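Local coordinates for protein ubiquinone biosynthesis accessory factor UbiJ (Escherichia coli, PDB 6H6N) that binds hydrophobic ubiquinone biosynthetic intermediates through its SCP2 domain and is essential for the stability of the Ubi complex in aerobic coenzyme Q synthesis, at residues A[47-52]-A[79-84]. Residues are numbered along the deposited sequence; the frame is centred on the assembly and turned at random.
With CA (calcium ion), chain D.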
loop_
_atom_site.group_PDB
_atom_site.type_symbol
_atom_site.label_atom_id
_atom_site.label_comp_id
_atom_site.label_asym_id
_atom_site.label_seq_id
_atom_site.Cartn_x
_atom_site.Cartn_y
_atom_site.Cartn_z
ATOM N N VAL A 47 14.971 3.605 14.111
ATOM C CA VAL A 47 14.601 4.253 12.856
ATOM C C VAL A 47 14.935 3.280 11.741
ATOM O O VAL A 47 16.103 2.912 11.568
ATOM C CB VAL A 47 15.317 5.610 12.656
ATOM C CG1 VAL A 47 14.908 6.245 11.316
ATOM C CG2 VAL A 47 15.045 6.569 13.828
ATOM N N LEU A 48 13.887 2.805 11.035
ATOM C CA LEU A 48 14.027 1.847 9.953
ATOM C C LEU A 48 13.617 2.533 8.664
ATOM O O LEU A 48 12.471 2.989 8.548
ATOM C CB LEU A 48 13.157 0.602 10.236
ATOM C CG LEU A 48 13.035 -0.477 9.128
ATOM C CD1 LEU A 48 14.372 -1.186 8.857
ATOM C CD2 LEU A 48 11.979 -1.532 9.500
ATOM N N ARG A 49 14.561 2.602 7.713
ATOM C CA ARG A 49 14.363 3.190 6.386
ATOM C C ARG A 49 14.048 2.033 5.431
ATOM O O ARG A 49 14.768 1.029 5.407
ATOM C CB ARG A 49 15.621 3.978 5.941
ATOM C CG ARG A 49 15.450 4.704 4.620
ATOM C CD ARG A 49 16.566 5.703 4.332
ATOM N NE ARG A 49 16.015 6.731 3.452
ATOM C CZ ARG A 49 15.973 8.037 3.705
ATOM N NH1 ARG A 49 15.405 8.865 2.840
ATOM N NH2 ARG A 49 16.534 8.529 4.804
ATOM N N VAL A 50 12.926 2.149 4.717
ATOM C CA VAL A 50 12.460 1.141 3.773
ATOM C C VAL A 50 12.448 1.787 2.380
ATOM O O VAL A 50 11.662 2.716 2.135
ATOM C CB VAL A 50 11.056 0.568 4.158
ATOM C CG1 VAL A 50 10.612 -0.520 3.180
ATOM C CG2 VAL A 50 11.018 0.040 5.599
ATOM N N GLU A 51 13.327 1.294 1.483
ATOM C CA GLU A 51 13.421 1.766 0.085
ATOM C C GLU A 51 12.770 0.703 -0.759
ATOM O O GLU A 51 13.281 -0.419 -0.832
ATOM C CB GLU A 51 14.894 1.963 -0.361
ATOM C CG GLU A 51 15.722 2.910 0.500
ATOM C CD GLU A 51 15.442 4.401 0.376
ATOM O OE1 GLU A 51 14.633 4.809 -0.489
ATOM O OE2 GLU A 51 16.074 5.170 1.132
ATOM N N VAL A 52 11.593 1.002 -1.312
ATOM C CA VAL A 52 10.886 0.033 -2.128
ATOM C C VAL A 52 11.349 0.222 -3.565
ATOM O O VAL A 52 11.135 1.293 -4.126
ATOM C CB VAL A 52 9.332 0.066 -1.950
ATOM C CG1 VAL A 52 8.673 -1.125 -2.648
ATOM C CG2 VAL A 52 8.941 0.066 -0.474
ATOM N N ASP A 79 18.850 3.550 11.675
ATOM C CA ASP A 79 19.546 2.471 12.381
ATOM C C ASP A 79 19.630 1.207 11.529
ATOM O O ASP A 79 20.529 0.395 11.708
ATOM C CB ASP A 79 18.854 2.193 13.698
ATOM C CG ASP A 79 18.861 3.402 14.614
ATOM O OD1 ASP A 79 19.967 3.870 14.976
ATOM O OD2 ASP A 79 17.760 3.878 14.974
ATOM N N CYS A 80 18.718 1.091 10.554
ATOM C CA CYS A 80 18.639 0.004 9.612
ATOM C C CYS A 80 17.983 0.529 8.353
ATOM O O CYS A 80 17.059 1.346 8.434
ATOM C CB CYS A 80 17.850 -1.161 10.213
ATOM S SG CYS A 80 17.764 -2.636 9.155
ATOM N N THR A 81 18.491 0.093 7.197
ATOM C CA THR A 81 17.948 0.429 5.877
ATOM C C THR A 81 17.750 -0.879 5.114
ATOM O O THR A 81 18.680 -1.705 5.045
ATOM C CB THR A 81 18.794 1.457 5.104
ATOM O OG1 THR A 81 18.927 2.639 5.887
ATOM C CG2 THR A 81 18.169 1.830 3.743
ATOM N N VAL A 82 16.518 -1.090 4.615
ATOM C CA VAL A 82 16.125 -2.259 3.859
ATOM C C VAL A 82 15.724 -1.845 2.442
ATOM O O VAL A 82 15.038 -0.818 2.259
ATOM C CB VAL A 82 15.071 -3.166 4.572
ATOM C CG1 VAL A 82 15.562 -3.627 5.951
ATOM C CG2 VAL A 82 13.713 -2.487 4.692
ATOM N N ILE A 83 16.231 -2.596 1.441
ATOM C CA ILE A 83 15.961 -2.374 0.020
ATOM C C ILE A 83 15.416 -3.668 -0.550
ATOM O O ILE A 83 16.043 -4.731 -0.433
ATOM C CB ILE A 83 17.190 -1.841 -0.766
ATOM C CG1 ILE A 83 17.828 -0.628 -0.047
ATOM C CG2 ILE A 83 16.816 -1.477 -2.230
ATOM C CD1 ILE A 83 19.291 -0.730 0.228
ATOM N N ALA A 84 14.212 -3.585 -1.094
ATOM C CA ALA A 84 13.502 -4.712 -1.684
ATOM C C ALA A 84 12.333 -4.269 -2.532
ATOM O O ALA A 84 11.769 -3.193 -2.302
ATOM C CB ALA A 84 12.965 -5.612 -0.582
HETATM CA CA CA D . 18.998 5.535 16.338
HETATM O O HOH W 1 17.119 6.588 16.904
HETATM O O HOH W 2 18.866 7.027 14.607
#
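With CG of Asp79 anti to its own carbonyl carbon (chi1 -61°), the carboxylate swings back toward Val47, whose N-H meets the anti lone pair of OD2 at 2.9 Å. The same carboxylate grips a calcium ion through both oxygens, with OD1 2.4 Å from the metal, and two waters also bind it. Val47 O in turn accepts from the N of Asp79 and, weakly, from that of Cys80. Beyond these bonds the two strands run parallel, the pairing that joins 47-52 and 80-84 at the middle of the five-stranded mixed sheet of the SCP2 domain. Arg49 and then Glu51 each use both N and O: Arg49 N donates to Cys80 O almost straight (173°) and its O receives Val82 N; Glu51 N donates to Val82 O at 2.8 Å and its O accepts weakly from Ala84 N. Leu48, Val50, Cys80 and Val82 share one face, where Leu48 CD1 lies 3.7 Å from Cys80 SG and CG2 of Val50 runs beside CG2 of Val82; Cys80 and Val82 also touch helix 113-128. On the other face Arg49 NE forms a salt bridge to Glu51 OE2 at 2.8 Å, met on its syn side, 33° out of the carboxylate plane; a terbium ion lies near the Glu51 side chain. A leucine replacing Arg49 would lose this bridge and the guanidinium's bond to Ser58 OG, probably leaving the carboxylate less fixed in rotation.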